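Local structure of pumilio homolog 23 (Arabidopsis thaliana, 5WZJ) at residues Lys438-Ser441 against Asp442-Gln445; Pro17-Ser20 against Lys21-Glu25. The protein recognises a specific sequence of 18S rRNA through its pumilio repeats and probably regulates translation and mRNA stability. All coordinates share one frame; numbering follows the deposited sequence.

Contact 1 of 2, residues Lys438-Ser441 against Asp442-Gln445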
ATOM      1  N   LYS A 438      19.725   6.817   4.782  1.00 23.75           N
ATOM      2  CA  LYS A 438      19.376   6.843   6.191  1.00 24.94           C
ATOM      3  C   LYS A 438      20.401   6.131   7.069  1.00 22.92           C
ATOM      4  O   LYS A 438      20.357   6.298   8.292  1.00 22.08           O
ATOM      5  CB  LYS A 438      17.974   6.250   6.387  1.00 27.48           C
ATOM      6  CG  LYS A 438      16.873   7.205   5.906  1.00 28.95           C
ATOM      7  CD  LYS A 438      15.512   6.534   5.852  1.00 35.52           C
ATOM      8  CE  LYS A 438      15.076   6.062   7.224  1.00 40.88           C
ATOM      9  NZ  LYS A 438      13.922   5.118   7.133  1.00 39.99           N
ATOM     10  N   PHE A 439      21.329   5.365   6.487  1.00 20.03           N
ATOM     11  CA  PHE A 439      22.425   4.805   7.274  1.00 21.59           C
ATOM     12  C   PHE A 439      23.349   5.914   7.788  1.00 20.92           C
ATOM     13  O   PHE A 439      23.429   7.011   7.223  1.00 22.38           O
ATOM     14  CB  PHE A 439      23.256   3.815   6.446  1.00 19.45           C
ATOM     15  CG  PHE A 439      22.566   2.497   6.164  1.00 24.27           C
ATOM     16  CD1 PHE A 439      22.552   1.481   7.113  1.00 24.99           C
ATOM     17  CD2 PHE A 439      21.957   2.267   4.940  1.00 25.91           C
ATOM     18  CE1 PHE A 439      21.932   0.263   6.849  1.00 22.28           C
ATOM     19  CE2 PHE A 439      21.337   1.049   4.667  1.00 28.96           C
ATOM     20  CZ  PHE A 439      21.327   0.046   5.621  1.00 26.06           C
ATOM     21  N   SER A 440      24.052   5.609   8.876  1.00 21.73           N
ATOM     22  CA  SER A 440      25.205   6.396   9.294  1.00 29.18           C
ATOM     23  C   SER A 440      26.171   6.561   8.125  1.00 22.87           C
ATOM     24  O   SER A 440      26.382   5.630   7.343  1.00 19.71           O
ATOM     25  CB  SER A 440      25.907   5.703  10.471  1.00 27.84           C
ATOM     26  OG  SER A 440      27.296   6.025  10.517  1.00 35.82           O
ATOM     27  N   SER A 441      26.769   7.751   8.005  1.00 23.73           N
ATOM     28  CA  SER A 441      27.671   7.997   6.876  1.00 23.08           C
ATOM     29  C   SER A 441      28.876   7.065   6.883  1.00 23.84           C
ATOM     30  O   SER A 441      29.462   6.835   5.816  1.00 22.52           O
ATOM     31  CB  SER A 441      28.134   9.461   6.855  1.00 22.65           C
ATOM     32  OG  SER A 441      29.000   9.743   7.938  1.00 26.69           O
ATOM     33  N   ASP A 442      29.242   6.507   8.050  1.00 25.88           N
ATOM     34  CA  ASP A 442      30.302   5.492   8.119  1.00 22.54           C
ATOM     35  C   ASP A 442      30.047   4.318   7.182  1.00 26.33           C
ATOM     36  O   ASP A 442      30.994   3.659   6.738  1.00 21.20           O
ATOM     37  CB  ASP A 442      30.440   4.920   9.536  1.00 32.62           C
ATOM     38  CG  ASP A 442      30.799   5.961  10.572  1.00 47.26           C
ATOM     39  OD1 ASP A 442      31.313   7.042  10.213  1.00 52.72           O
ATOM     40  OD2 ASP A 442      30.572   5.677  11.768  1.00 54.00           O
ATOM     41  N   HIS A 443      28.782   4.003   6.908  1.00 20.37           N
ATOM     42  CA  HIS A 443      28.474   2.791   6.162  1.00 19.29           C
ATOM     43  C   HIS A 443      28.314   3.025   4.673  1.00 19.43           C
ATOM     44  O   HIS A 443      28.212   2.048   3.921  1.00 20.79           O
ATOM     45  CB  HIS A 443      27.188   2.143   6.697  1.00 21.23           C
ATOM     46  CG  HIS A 443      27.274   1.747   8.138  1.00 26.25           C
ATOM     47  ND1 HIS A 443      28.398   1.166   8.679  1.00 30.81           N
ATOM     48  CD2 HIS A 443      26.384   1.867   9.153  1.00 28.68           C
ATOM     49  CE1 HIS A 443      28.195   0.931   9.963  1.00 36.22           C
ATOM     50  NE2 HIS A 443      26.980   1.348  10.276  1.00 33.36           N
ATOM     51  N   ILE A 444      28.270   4.280   4.231  1.00 14.54           N
ATOM     52  CA  ILE A 444      27.816   4.564   2.876  1.00 15.56           C
ATOM     53  C   ILE A 444      28.734   5.563   2.187  1.00 18.94           C
ATOM     54  O   ILE A 444      28.296   6.295   1.293  1.00 18.16           O
ATOM     55  CB  ILE A 444      26.363   5.085   2.893  1.00 17.77           C
ATOM     56  CG1 ILE A 444      26.277   6.341   3.754  1.00 20.55           C
ATOM     57  CG2 ILE A 444      25.418   3.992   3.433  1.00 15.28           C
ATOM     58  CD1 ILE A 444      24.969   7.113   3.623  1.00 19.79           C
ATOM     59  N   GLN A 445      30.012   5.598   2.575  1.00 15.90           N
ATOM     60  CA  GLN A 445      30.944   6.506   1.905  1.00 19.90           C
ATOM     61  C   GLN A 445      30.963   6.346   0.382  1.00 18.24           C
ATOM     62  O   GLN A 445      30.970   7.374  -0.315  1.00 17.83           O
ATOM     63  CB  GLN A 445      32.350   6.345   2.511  1.00 17.16           C
ATOM     64  CG  GLN A 445      32.432   6.933   3.929  1.00 18.25           C
ATOM     65  CD  GLN A 445      32.203   8.439   3.937  1.00 21.61           C
ATOM     66  OE1 GLN A 445      32.994   9.186   3.362  1.00 22.22           O
ATOM     67  NE2 GLN A 445      31.113   8.895   4.574  1.00 20.82           N
TER

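Contact 2 of 2, residues Pro17-Ser20 against Lys21-Glu25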
ATOM      1  N   PRO A  17     -44.039  -5.471 -16.060  1.00 45.50           N
ATOM      2  CA  PRO A  17     -43.806  -4.062 -16.423  1.00 44.32           C
ATOM      3  C   PRO A  17     -44.308  -3.064 -15.390  1.00 35.31           C
ATOM      4  O   PRO A  17     -43.794  -1.937 -15.345  1.00 35.65           O
ATOM      5  CB  PRO A  17     -44.551  -3.914 -17.759  1.00 51.29           C
ATOM      6  CG  PRO A  17     -44.656  -5.313 -18.294  1.00 51.82           C
ATOM      7  CD  PRO A  17     -44.825  -6.178 -17.087  1.00 50.92           C
ATOM      8  N   GLU A  18     -45.308  -3.420 -14.574  1.00 37.47           N
ATOM      9  CA  GLU A  18     -45.697  -2.528 -13.484  1.00 40.34           C
ATOM     10  C   GLU A  18     -44.537  -2.323 -12.515  1.00 30.24           C
ATOM     11  O   GLU A  18     -44.247  -1.190 -12.113  1.00 33.01           O
ATOM     12  CB  GLU A  18     -46.920  -3.072 -12.740  1.00 47.88           C
ATOM     13  CG  GLU A  18     -48.267  -2.702 -13.351  1.00 61.86           C
ATOM     14  CD  GLU A  18     -48.732  -3.681 -14.425  1.00 68.77           C
ATOM     15  OE1 GLU A  18     -47.949  -4.580 -14.808  1.00 70.76           O
ATOM     16  OE2 GLU A  18     -49.889  -3.552 -14.881  1.00 69.29           O
ATOM     17  N   THR A  19     -43.850  -3.408 -12.147  1.00 29.24           N
ATOM     18  CA  THR A  19     -42.705  -3.291 -11.247  1.00 35.35           C
ATOM     19  C   THR A  19     -41.593  -2.454 -11.874  1.00 36.71           C
ATOM     20  O   THR A  19     -41.047  -1.549 -11.230  1.00 34.92           O
ATOM     21  CB  THR A  19     -42.189  -4.681 -10.869  1.00 37.61           C
ATOM     22  OG1 THR A  19     -43.232  -5.411 -10.210  1.00 41.15           O
ATOM     23  CG2 THR A  19     -40.982  -4.571  -9.929  1.00 35.91           C
ATOM     24  N   SER A  20     -41.252  -2.738 -13.137  1.00 35.52           N
ATOM     25  CA  SER A  20     -40.267  -1.928 -13.854  1.00 36.04           C
ATOM     26  C   SER A  20     -40.651  -0.461 -13.848  1.00 34.55           C
ATOM     27  O   SER A  20     -39.834   0.410 -13.519  1.00 35.21           O
ATOM     28  CB  SER A  20     -40.124  -2.412 -15.299  1.00 36.97           C
ATOM     29  OG  SER A  20     -39.508  -3.679 -15.358  1.00 44.96           O
ATOM     30  N   LYS A  21     -41.897  -0.163 -14.233  1.00 33.62           N
ATOM     31  CA  LYS A  21     -42.325   1.229 -14.285  1.00 32.72           C
ATOM     32  C   LYS A  21     -42.227   1.875 -12.910  1.00 28.60           C
ATOM     33  O   LYS A  21     -41.764   3.015 -12.787  1.00 28.70           O
ATOM     34  CB  LYS A  21     -43.752   1.332 -14.840  1.00 37.45           C
ATOM     35  CG  LYS A  21     -44.255   2.767 -14.970  1.00 42.60           C
ATOM     36  CD  LYS A  21     -45.134   2.946 -16.204  1.00 52.69           C
ATOM     37  CE  LYS A  21     -45.540   4.407 -16.396  1.00 48.32           C
ATOM     38  NZ  LYS A  21     -44.349   5.326 -16.456  1.00 43.69           N
ATOM     39  N   TYR A  22     -42.624   1.147 -11.861  1.00 28.36           N
ATOM     40  CA  TYR A  22     -42.585   1.722 -10.519  1.00 28.39           C
ATOM     41  C   TYR A  22     -41.174   2.171 -10.152  1.00 28.59           C
ATOM     42  O   TYR A  22     -40.960   3.327  -9.765  1.00 26.23           O
ATOM     43  CB  TYR A  22     -43.120   0.726  -9.485  1.00 22.14           C
ATOM     44  CG  TYR A  22     -42.976   1.258  -8.067  1.00 29.57           C
ATOM     45  CD1 TYR A  22     -43.820   2.258  -7.584  1.00 27.32           C
ATOM     46  CD2 TYR A  22     -41.977   0.784  -7.229  1.00 26.71           C
ATOM     47  CE1 TYR A  22     -43.677   2.760  -6.289  1.00 26.39           C
ATOM     48  CE2 TYR A  22     -41.824   1.275  -5.941  1.00 33.78           C
ATOM     49  CZ  TYR A  22     -42.672   2.260  -5.472  1.00 35.53           C
ATOM     50  OH  TYR A  22     -42.507   2.731  -4.186  1.00 35.26           O
ATOM     51  N   PHE A  23     -40.188   1.275 -10.286  1.00 22.73           N
ATOM     52  CA  PHE A  23     -38.838   1.636  -9.859  1.00 18.61           C
ATOM     53  C   PHE A  23     -38.189   2.646 -10.796  1.00 21.87           C
ATOM     54  O   PHE A  23     -37.411   3.498 -10.344  1.00 28.82           O
ATOM     55  CB  PHE A  23     -37.986   0.375  -9.711  1.00 23.17           C
ATOM     56  CG  PHE A  23     -38.362  -0.436  -8.513  1.00 24.79           C
ATOM     57  CD1 PHE A  23     -38.008  -0.010  -7.248  1.00 22.12           C
ATOM     58  CD2 PHE A  23     -39.131  -1.583  -8.642  1.00 26.16           C
ATOM     59  CE1 PHE A  23     -38.383  -0.732  -6.134  1.00 23.98           C
ATOM     60  CE2 PHE A  23     -39.497  -2.311  -7.532  1.00 28.86           C
ATOM     61  CZ  PHE A  23     -39.122  -1.883  -6.276  1.00 25.22           C
ATOM     62  N   SER A  24     -38.504   2.591 -12.090  1.00 25.08           N
ATOM     63  CA  SER A  24     -37.960   3.585 -13.011  1.00 29.43           C
ATOM     64  C   SER A  24     -38.521   4.971 -12.716  1.00 30.18           C
ATOM     65  O   SER A  24     -37.809   5.980 -12.830  1.00 26.46           O
ATOM     66  CB  SER A  24     -38.260   3.183 -14.451  1.00 37.49           C
ATOM     67  OG  SER A  24     -37.830   4.201 -15.335  1.00 49.92           O
ATOM     68  N   GLU A  25     -39.795   5.038 -12.328  1.00 26.77           N
ATOM     69  CA  GLU A  25     -40.389   6.332 -12.012  1.00 25.50           C
ATOM     70  C   GLU A  25     -39.812   6.899 -10.725  1.00 29.99           C
ATOM     71  O   GLU A  25     -39.601   8.112 -10.611  1.00 28.26           O
ATOM     72  CB  GLU A  25     -41.905   6.191 -11.934  1.00 27.51           C
ATOM     73  CG  GLU A  25     -42.573   6.254 -13.300  1.00 26.05           C
ATOM     74  CD  GLU A  25     -42.456   7.651 -13.913  1.00 36.13           C
ATOM     75  OE1 GLU A  25     -41.424   7.963 -14.551  1.00 36.16           O
ATOM     76  OE2 GLU A  25     -43.388   8.458 -13.721  1.00 39.92           O
TER

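Contact 1 of 2, residues Lys438-Ser441 against Asp442-Gln445
S440 and D442 meet in an ST turn: OG of S440 accepts a hydrogen bond from the backbone N of D442, two residues on, at 3.2 Å. The N-H...O angle of 142° shows a somewhat bent bond. The turn opens a short 3-10 passage, whose i to i+3 pattern is given by H443 N bonding to S440 O at 2.9 Å and by I444 N bonding to S441 O one residue later. All of this lies in the loop that carries the chain from helix 427-436 to helix 445-453 of the pumilio-repeat fold, and I444 is the N-cap of the second helix. With an alanine here in place of S440, D442 N would probably be left without its side-chain acceptor and the entry into the turn would be held less firmly.

From CB outward, I444 branches back over the preceding residues. CG1 takes the tight site between the backbone N and the carbonyl carbon (chi1 58°), which puts it 3.7 Å from S440 O. CD1 at the end of that branch comes to 3.9 Å from F439 O. The other branch, CG2, lies beside the backbone N and packs on CB of F439 at 3.7 Å, the two side chains crossing at a slant. Beyond this apolar pair, F439 rests on I367 and S370 of helix 360-373, while both F439 and I444 touch C381 of helix 377-388.

S441 O is gripped twice, from opposite faces of its carbonyl plane: by I444 N, and by the amide of Q445, whose side chain bends at chi2 to turn back. NE2 of Q445 reaches S441 O at 2.9 Å, with an N-H...O angle of 172° and the oxygen in the amide plane of Q445.

Contact 2 of 2, residues Pro17-Ser20 against Lys21-Glu25
The F23 ring has T19 at its edge, where CG2 lies in the ring plane 3.6 Å from F23 CE2. One face of the same ring receives CD2 of its neighbour Y22, which stands 3.8 Å above the plane of F23 and over its centre. The same arrangement leaves F23 CD2 at the edge of the Y22 ring, in its plane. T19 O adds an oblique approach to F23 CD2 at 3.2 Å.

T19 and F23 are one helical turn apart, and their side chains run side by side in the same direction. The first torsion of T19 (chi1 -60°) divides its branches: the methyl CG2 is swung anti to the backbone N and serves F23, while OG1, beside that N, hydrogen-bonds to R54 NH1. The residue thus offers carbon to the aromatic ring and oxygen to an arginine.

The backbone evidence is that of a regular alpha-helix. K21 N bonds to P17 O at 2.8 Å, and Y22 N, F23 N and S24 N bond in the same i to i+4 manner to E18 O, T19 O and S20 O. The bond from F23 N to T19 O is nearly straight at 169°. At the start of the helix, T19 N is bonded to OD2 of D16.

The first two turns of helix 17-31 pack against helix 64-74: F23 meets I64, V67 and L71, S20 also touches I64, and the loop residues E50 and T51 border the F23 ring.

From the N terminus the chain enters contact 2 almost at once, at the start of helix 17-31, and reaches contact 1 more than four hundred residues later. Both are local, between adjoining segments, and neither closes a long loop; they follow one another in series, with no nesting or crossing. Contact 2 belongs to the association of the first helix with helix 64-74. Contact 1 joins the turn between helices 427-436 and 445-453 to helices 360-373 and 377-388. Their centres are 71 Å apart, on opposite sides of the chain's centre, yet the nearest atom lies about 11 Å from the bound RNA in contact 1 and about 12 Å in contact 2.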